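Local coordinates for protein actibind (Aspergillus niger, PDB 3D3Z) that cleaves RNA as a secreted T2-family ribonuclease, very probably without base specificity but with a preference for adenylic acid, at residues L150-L156 with A177-H182; I181-Y185 with V215-R219; R70-I75 with Q133-G137. The contacts are given in a common frame with arbitrary orientation. Where two conformers were deposited one is given. Residue numbers count along the deposited sequence, not the author numbering.

Contact 1. Residues L150-L156 with A177-H182; sequences LDSYTAL and ALAAIH
In the alpha+beta fold of RNase T2, the N-terminal turn of helix 152-158 packs beside the C-terminal end of helix 171-179, and both rest on strand 195-206 of the antiparallel sheet. The closest CA pairs are L156-A177 at 5.4 Å, A155-L178 at 5.8 Å and L150-I181 at 6.7 Å, so residue numbers rise on one segment as they fall on the other. Backbone: L150 (-127/62) is a loop residue, D151 centres an inverse gamma turn, and S152 to L156 are helical; a type I turn, A179 to H182, leads out of the second helix, with H182 N 3.1 Å from A179 O. As N-cap, D151 (chi1 t) accepts from T154 N at OD1 (3.2 Å) and from T154 OG1 at OD2 (2.8 Å). Apolar contacts fill the interface. A155 CB points toward the 177-182 segment, 3.7 Å from I181 CD1 and 4.0 Å from L178 CD2; L156 (m,t) brings CG to 3.6 Å from L178 CD2 and CD2 to 4.0 Å from A177 CB. I181 (p,t) extends CD1 to 3.8 Å from D151 O. Beneath, L150 and L178 touch Y201 of the sheet, where S152 OG hydrogen-bonds Y201 OH and Q34 OE1. Polar bridging between the segments falls to one water, which donates to A155 O at 2.7 Å and to A177 O at 2.5 Å.

Contact 2. Residues I181-Y185 with V215-R219; sequences IHDGY and VASER
This is a turn-against-strand contact at the margin of the RNase T2 sheet: the loop between helix 171-179 and strand 188-192 folds over A216 of strand 213-216 and the extended residues that follow, away from the active site. The loop makes a type I' turn from H182 to Y185, closed by Y185 N to H182 O at 3.0 Å; its two central residues, D183 (63/30) and G184 (79/2), both have positive phi. Facing it, A216 to R219 stay extended. CA atoms pair H182 with A216 and Y185 with E218, each at 5.7 Å. A216 points its methyl into the turn, where CB lies 3.3 Å from H182 O and 3.6 Å from D183 CB. The same CB makes a CH-pi contact with the H182 ring (chi1 t), 3.5 Å from the centroid and 15° off the normal. That ring also meets F203 and Y201 edge-to-face, tying the turn to strand 195-206. Y185 (chi1 m) lays a ring face over the backbone at S217 C and E218 N, with CD1 3.5 Å from E218 CA and CB 3.5 Å from S217 O. The S217 CA-to-CB bond points away from the turn; its side chain touches Y202 and N204. Two waters complete the interface: one lies 3.3 Å from Y185 OH and donates to E218 OE1 at 2.7 Å, the other donates to D183 OD2 at 2.5 Å and to A216 O at 2.6 Å.

Contact 3. Residues R70-I75 with Q133-G137; sequences REYSNI and QEEVG. With NAG (2-acetamido-2-deoxy-beta-D-glucopyranose), chain B; NAG (2-acetamido-2-deoxy-beta-D-glucopyranose), chain C.
An N-glycosylation site lies at this contact: the loop before helix 75-81 meets the first turn of helix 134-147, and N74 ND2 is bonded to C1 of the chain B NAG at 1.4 Å. N74 and Q133 each occupy an N-cap position, Q133 with positive phi (66/20). The CA atoms stay well apart, R70-Q133 at 8.2 Å and I75-V136 at 7.9 Å, so side chains span the gap. R70 NH1 forms a salt bridge with E135 OE2 (3.0 Å); R70 NE also salt-bridges D67, and E135 OE1 hydrogen-bonds Y130 OH. Y72 (chi1 m) takes Q133 CG over its ring face, 4.0 Å from the centroid, and its CE2 lies 3.8 Å from V136 CG2. I75 CD1 (m,m) reaches V136 CG1 at 3.7 Å. Q133 NE2 donates both to Y72 OH (3.0 Å) and to O7 of the chain C NAG (2.7 Å). A water links Y72 OH and E135 OE2, 2.6 Å from each. One amide thus joins loop, helix and glycan, beside a buried ion pair.

In the fold
Along the chain, contact 3 closes before contacts 1 and 2 open. Contacts 1 and 2 are neighbours, with centres 11 Å apart: they share I181 and H182, and A179 O lies 2.7 Å from G184 N, a probable hydrogen bond linking the 179-182 turn after helix 171-179 to the 182-185 turn, the two sharing H182. Both pack against strand 195-206. Contact 3 lies on the other side of the chain's centre, about 31 Å from contact 1 and 30 Å from contact 2 between centres, among the helices beside helix 104-116. That helix carries the predicted active-site residues E111 and H115, whereas predicted H51 belongs to the sheet: contacts 1 and 2 lie on the sheet side, contact 3 on the helical side, of one ribonuclease domain.

Contact 1. Residues L150-L156 with A177-H182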
# COMPACT_ATOMS: atom_id res chain seq x y z
N LEU A 150 2.94 -6.86 -6.25
CA LEU A 150 2.36 -5.81 -7.12
C LEU A 150 3.47 -5.03 -7.78
O LEU A 150 3.62 -3.85 -7.51
CB LEU A 150 1.50 -4.88 -6.25
CG LEU A 150 0.24 -5.49 -5.69
CD1 LEU A 150 -0.35 -4.62 -4.60
CD2 LEU A 150 -0.77 -5.73 -6.80
N ASP A 151 4.27 -5.73 -8.60
CA ASP A 151 5.42 -5.14 -9.27
C ASP A 151 4.92 -4.39 -10.54
O ASP A 151 4.95 -4.90 -11.66
CB ASP A 151 6.46 -6.20 -9.61
CG ASP A 151 7.70 -5.64 -10.27
OD1 ASP A 151 7.82 -4.43 -10.53
OD2 ASP A 151 8.59 -6.46 -10.58
N SER A 152 4.45 -3.18 -10.29
CA SER A 152 4.00 -2.19 -11.27
C SER A 152 5.00 -1.97 -12.40
O SER A 152 4.61 -1.98 -13.57
CB SER A 152 3.73 -0.88 -10.50
OG SER A 152 2.71 -1.08 -9.56
N TYR A 153 6.27 -1.74 -12.09
CA TYR A 153 7.27 -1.51 -13.13
C TYR A 153 7.31 -2.64 -14.16
O TYR A 153 7.32 -2.37 -15.37
CB TYR A 153 8.66 -1.31 -12.58
CG TYR A 153 9.64 -0.90 -13.65
CD1 TYR A 153 9.94 0.43 -13.85
CD2 TYR A 153 10.23 -1.85 -14.52
CE1 TYR A 153 10.81 0.84 -14.81
CE2 TYR A 153 11.12 -1.44 -15.53
CZ TYR A 153 11.39 -0.08 -15.66
OH TYR A 153 12.25 0.40 -16.62
N THR A 154 7.36 -3.88 -13.69
CA THR A 154 7.40 -5.02 -14.57
C THR A 154 6.09 -5.24 -15.31
O THR A 154 6.10 -5.57 -16.49
CB THR A 154 7.79 -6.29 -13.82
OG1 THR A 154 9.09 -6.09 -13.27
CG2 THR A 154 7.87 -7.48 -14.78
N ALA A 155 4.97 -5.05 -14.64
CA ALA A 155 3.68 -5.19 -15.32
C ALA A 155 3.59 -4.18 -16.49
O ALA A 155 3.07 -4.49 -17.56
CB ALA A 155 2.55 -5.01 -14.36
N LEU A 156 4.05 -2.95 -16.24
CA LEU A 156 4.09 -1.90 -17.26
C LEU A 156 5.09 -2.24 -18.36
O LEU A 156 4.77 -2.21 -19.54
CB LEU A 156 4.37 -0.51 -16.66
CG LEU A 156 3.20 0.11 -15.85
CD1 LEU A 156 3.71 1.22 -14.92
CD2 LEU A 156 2.06 0.65 -16.71
N ALA A 177 -2.34 -2.69 -18.39
CA ALA A 177 -1.08 -3.32 -18.05
C ALA A 177 -1.03 -3.72 -16.56
O ALA A 177 -0.49 -4.79 -16.19
CB ALA A 177 0.07 -2.40 -18.37
N LEU A 178 -1.64 -2.88 -15.73
CA LEU A 178 -1.59 -3.02 -14.27
C LEU A 178 -2.74 -3.87 -13.78
O LEU A 178 -2.60 -4.63 -12.83
CB LEU A 178 -1.57 -1.64 -13.62
CG LEU A 178 -0.29 -0.83 -13.92
CD1 LEU A 178 -0.44 0.59 -13.41
CD2 LEU A 178 1.03 -1.48 -13.41
N ALA A 179 -3.87 -3.77 -14.48
CA ALA A 179 -5.00 -4.64 -14.25
C ALA A 179 -4.62 -6.12 -14.38
O ALA A 179 -5.22 -6.99 -13.74
CB ALA A 179 -6.15 -4.27 -15.20
N ALA A 180 -3.61 -6.40 -15.21
CA ALA A 180 -3.12 -7.75 -15.50
C ALA A 180 -2.45 -8.45 -14.31
O ALA A 180 -2.36 -9.68 -14.28
CB ALA A 180 -2.13 -7.68 -16.64
N ILE A 181 -1.93 -7.67 -13.36
CA ILE A 181 -1.38 -8.22 -12.10
C ILE A 181 -2.34 -8.05 -10.91
O ILE A 181 -1.95 -8.27 -9.75
CB ILE A 181 -0.00 -7.65 -11.78
CG1 ILE A 181 -0.07 -6.14 -11.51
CG2 ILE A 181 1.01 -8.02 -12.85
CD1 ILE A 181 1.25 -5.59 -10.97
N HIS A 182 -3.59 -7.69 -11.20
CA HIS A 182 -4.58 -7.38 -10.17
C HIS A 182 -5.95 -7.94 -10.58
O HIS A 182 -7.00 -7.32 -10.33
CB HIS A 182 -4.63 -5.87 -9.93
CG HIS A 182 -5.38 -5.45 -8.70
ND1 HIS A 182 -5.02 -5.85 -7.42
CD2 HIS A 182 -6.42 -4.61 -8.53
CE1 HIS A 182 -5.84 -5.31 -6.54
NE2 HIS A 182 -6.69 -4.53 -7.18
O HOH W 1 0.98 -6.21 -17.65

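Contact 2. Residues I181-Y185 with V215-R219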
# COMPACT_ATOMS: atom_id res chain seq x y z
N ILE A 181 -1.93 -7.67 -13.36
CA ILE A 181 -1.38 -8.22 -12.10
C ILE A 181 -2.34 -8.05 -10.91
O ILE A 181 -1.95 -8.27 -9.75
CB ILE A 181 -0.00 -7.65 -11.78
CG1 ILE A 181 -0.07 -6.14 -11.51
CG2 ILE A 181 1.01 -8.02 -12.85
CD1 ILE A 181 1.25 -5.59 -10.97
N HIS A 182 -3.59 -7.69 -11.20
CA HIS A 182 -4.58 -7.38 -10.17
C HIS A 182 -5.95 -7.94 -10.58
O HIS A 182 -7.00 -7.32 -10.33
CB HIS A 182 -4.63 -5.87 -9.93
CG HIS A 182 -5.38 -5.45 -8.70
ND1 HIS A 182 -5.02 -5.85 -7.42
CD2 HIS A 182 -6.42 -4.61 -8.53
CE1 HIS A 182 -5.84 -5.31 -6.54
NE2 HIS A 182 -6.69 -4.53 -7.18
N ASP A 183 -5.92 -9.12 -11.21
CA ASP A 183 -7.13 -9.87 -11.52
C ASP A 183 -8.08 -9.15 -12.48
O ASP A 183 -9.30 -9.33 -12.41
CB ASP A 183 -7.87 -10.21 -10.22
CG ASP A 183 -8.70 -11.47 -10.34
OD1 ASP A 183 -8.17 -12.46 -10.87
OD2 ASP A 183 -9.87 -11.48 -9.90
N GLY A 184 -7.53 -8.33 -13.37
CA GLY A 184 -8.34 -7.51 -14.28
C GLY A 184 -8.97 -6.25 -13.71
O GLY A 184 -9.68 -5.54 -14.43
N TYR A 185 -8.71 -5.96 -12.44
CA TYR A 185 -9.09 -4.68 -11.85
C TYR A 185 -7.92 -3.71 -11.92
O TYR A 185 -6.86 -3.97 -11.35
CB TYR A 185 -9.50 -4.85 -10.41
CG TYR A 185 -10.77 -5.60 -10.24
CD1 TYR A 185 -11.99 -4.97 -10.43
CD2 TYR A 185 -10.77 -6.94 -9.87
CE1 TYR A 185 -13.21 -5.66 -10.24
CE2 TYR A 185 -11.98 -7.64 -9.70
CZ TYR A 185 -13.20 -6.99 -9.89
OH TYR A 185 -14.39 -7.67 -9.73
N VAL A 215 -8.11 -10.09 -1.81
CA VAL A 215 -8.80 -10.36 -3.08
C VAL A 215 -8.94 -9.05 -3.86
O VAL A 215 -9.57 -8.10 -3.37
CB VAL A 215 -10.19 -10.98 -2.80
CG1 VAL A 215 -11.06 -11.08 -4.06
CG2 VAL A 215 -10.02 -12.35 -2.15
N ALA A 216 -8.36 -9.04 -5.06
CA ALA A 216 -8.29 -7.84 -5.92
C ALA A 216 -9.69 -7.36 -6.16
O ALA A 216 -10.58 -8.15 -6.48
CB ALA A 216 -7.56 -8.14 -7.23
N SER A 217 -9.92 -6.07 -5.90
CA SER A 217 -11.25 -5.47 -6.00
C SER A 217 -11.29 -4.18 -6.82
O SER A 217 -10.27 -3.61 -7.21
CB SER A 217 -11.86 -5.23 -4.63
OG SER A 217 -11.17 -4.26 -3.89
N GLU A 218 -12.50 -3.74 -7.10
CA GLU A 218 -12.68 -2.58 -7.97
C GLU A 218 -12.26 -1.25 -7.31
O GLU A 218 -12.60 -0.95 -6.15
CB GLU A 218 -14.14 -2.48 -8.45
CG GLU A 218 -14.27 -1.73 -9.74
CD GLU A 218 -15.63 -1.90 -10.36
OE1 GLU A 218 -15.88 -3.02 -10.88
OE2 GLU A 218 -16.42 -0.92 -10.34
N ARG A 219 -11.53 -0.45 -8.08
CA ARG A 219 -11.12 0.88 -7.62
C ARG A 219 -12.31 1.76 -7.32
O ARG A 219 -13.30 1.78 -8.05
CB ARG A 219 -10.16 1.53 -8.63
CG ARG A 219 -10.82 1.94 -9.96
CD ARG A 219 -9.78 2.23 -10.98
NE ARG A 219 -10.39 2.59 -12.26
CZ ARG A 219 -9.70 2.89 -13.35
NH1 ARG A 219 -8.37 2.92 -13.30
NH2 ARG A 219 -10.33 3.20 -14.48
O HOH W 2 -10.39 -10.53 -7.60
O HOH W 3 -16.62 -5.59 -10.90

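Contact 3. Residues R70-I75 with Q133-G137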
# COMPACT_ATOMS: atom_id res chain seq x y z
N ARG A 70 -2.30 4.55 20.37
CA ARG A 70 -1.42 3.69 19.64
C ARG A 70 -0.71 4.44 18.51
O ARG A 70 -0.40 3.85 17.55
CB ARG A 70 -2.15 2.45 19.08
CG ARG A 70 -2.56 1.41 20.16
CD ARG A 70 -3.08 0.15 19.55
NE ARG A 70 -4.20 0.42 18.70
CZ ARG A 70 -4.32 0.05 17.43
NH1 ARG A 70 -3.40 -0.70 16.83
NH2 ARG A 70 -5.41 0.40 16.80
N GLU A 71 -0.48 5.72 18.69
CA GLU A 71 0.35 6.52 17.78
C GLU A 71 1.75 6.66 18.34
O GLU A 71 1.94 6.81 19.53
CB GLU A 71 -0.26 7.90 17.56
CG GLU A 71 -1.50 7.89 16.71
CD GLU A 71 -2.04 9.32 16.55
OE1 GLU A 71 -1.24 10.25 16.70
OE2 GLU A 71 -3.24 9.50 16.35
N TYR A 72 2.74 6.55 17.46
CA TYR A 72 4.11 6.41 17.85
C TYR A 72 4.99 7.36 17.07
O TYR A 72 4.65 7.79 15.96
CB TYR A 72 4.58 4.96 17.62
CG TYR A 72 3.75 4.01 18.47
CD1 TYR A 72 3.86 4.06 19.86
CD2 TYR A 72 2.86 3.12 17.91
CE1 TYR A 72 3.10 3.23 20.68
CE2 TYR A 72 2.08 2.29 18.72
CZ TYR A 72 2.21 2.36 20.10
OH TYR A 72 1.45 1.54 20.91
N SER A 73 6.11 7.69 17.70
CA SER A 73 7.14 8.50 17.10
C SER A 73 8.47 7.78 17.13
O SER A 73 9.53 8.40 17.14
CB SER A 73 7.19 9.87 17.80
OG SER A 73 7.63 9.74 19.14
N ASN A 74 8.41 6.46 17.13
CA ASN A 74 9.60 5.65 17.20
C ASN A 74 9.53 4.35 16.43
O ASN A 74 9.95 3.29 16.94
CB ASN A 74 9.95 5.36 18.67
CG ASN A 74 8.84 4.56 19.39
OD1 ASN A 74 7.70 4.42 18.91
ND2 ASN A 74 9.23 3.97 20.53
N ILE A 75 9.02 4.42 15.20
CA ILE A 75 8.87 3.20 14.39
C ILE A 75 10.13 2.43 14.19
O ILE A 75 10.13 1.19 14.30
CB ILE A 75 8.20 3.55 12.98
CG1 ILE A 75 6.80 4.17 13.12
CG2 ILE A 75 8.21 2.32 12.06
CD1 ILE A 75 5.72 3.38 13.92
N GLN A 133 3.31 -3.30 21.00
CA GLN A 133 3.55 -2.83 19.61
C GLN A 133 3.82 -3.93 18.59
O GLN A 133 4.37 -3.64 17.46
CB GLN A 133 4.67 -1.78 19.56
CG GLN A 133 4.38 -0.43 20.24
CD GLN A 133 4.54 -0.41 21.75
OE1 GLN A 133 5.51 -0.91 22.29
NE2 GLN A 133 3.55 0.11 22.44
N GLU A 134 3.41 -5.17 18.94
CA GLU A 134 3.58 -6.28 18.01
C GLU A 134 2.87 -5.96 16.70
O GLU A 134 3.41 -6.27 15.62
CB GLU A 134 3.02 -7.63 18.53
CG GLU A 134 3.22 -8.76 17.59
CD GLU A 134 2.82 -10.11 18.20
OE1 GLU A 134 2.30 -10.13 19.36
OE2 GLU A 134 3.02 -11.11 17.47
N GLU A 135 1.68 -5.39 16.80
CA GLU A 135 0.87 -5.09 15.60
C GLU A 135 1.45 -4.01 14.66
O GLU A 135 1.12 -3.99 13.46
CB GLU A 135 -0.58 -4.78 15.96
CG GLU A 135 -0.99 -3.33 16.38
CD GLU A 135 -0.46 -2.87 17.70
OE1 GLU A 135 0.39 -3.60 18.30
OE2 GLU A 135 -0.91 -1.79 18.18
N VAL A 136 2.30 -3.14 15.21
CA VAL A 136 3.02 -2.12 14.45
C VAL A 136 4.00 -2.82 13.51
O VAL A 136 3.96 -2.59 12.33
CB VAL A 136 3.69 -1.09 15.37
CG1 VAL A 136 4.49 -0.01 14.55
CG2 VAL A 136 2.64 -0.43 16.17
N GLY A 137 4.84 -3.70 14.03
CA GLY A 137 5.77 -4.42 13.17
C GLY A 137 5.09 -5.33 12.16
O GLY A 137 5.55 -5.43 11.00
C1 NAG B . 8.20 3.41 21.38
C2 NAG B . 8.84 2.47 22.43
C3 NAG B . 7.76 1.93 23.36
C4 NAG B . 6.90 3.04 23.89
C5 NAG B . 6.33 3.88 22.73
C6 NAG B . 5.39 5.00 23.17
C7 NAG B . 10.82 1.26 21.66
C8 NAG B . 11.45 0.00 21.11
N2 NAG B . 9.50 1.33 21.82
O3 NAG B . 8.34 1.16 24.39
O4 NAG B . 5.89 2.39 24.63
O5 NAG B . 7.42 4.41 21.99
O6 NAG B . 6.04 5.82 24.11
O7 NAG B . 11.56 2.20 21.92
C1 NAG C . 5.77 2.91 25.97
C2 NAG C . 4.56 2.32 26.66
C3 NAG C . 4.47 2.78 28.12
C4 NAG C . 5.80 2.57 28.83
C5 NAG C . 6.86 3.27 27.99
C6 NAG C . 8.26 3.24 28.59
C7 NAG C . 2.67 1.81 25.22
C8 NAG C . 1.41 2.34 24.65
N2 NAG C . 3.38 2.70 25.93
O3 NAG C . 3.42 2.11 28.80
O4 NAG C . 5.77 3.10 30.15
O5 NAG C . 6.90 2.59 26.75
O6 NAG C . 8.63 1.88 28.65
O7 NAG C . 3.00 0.63 25.04
O HOH W 4 0.51 -0.75 20.09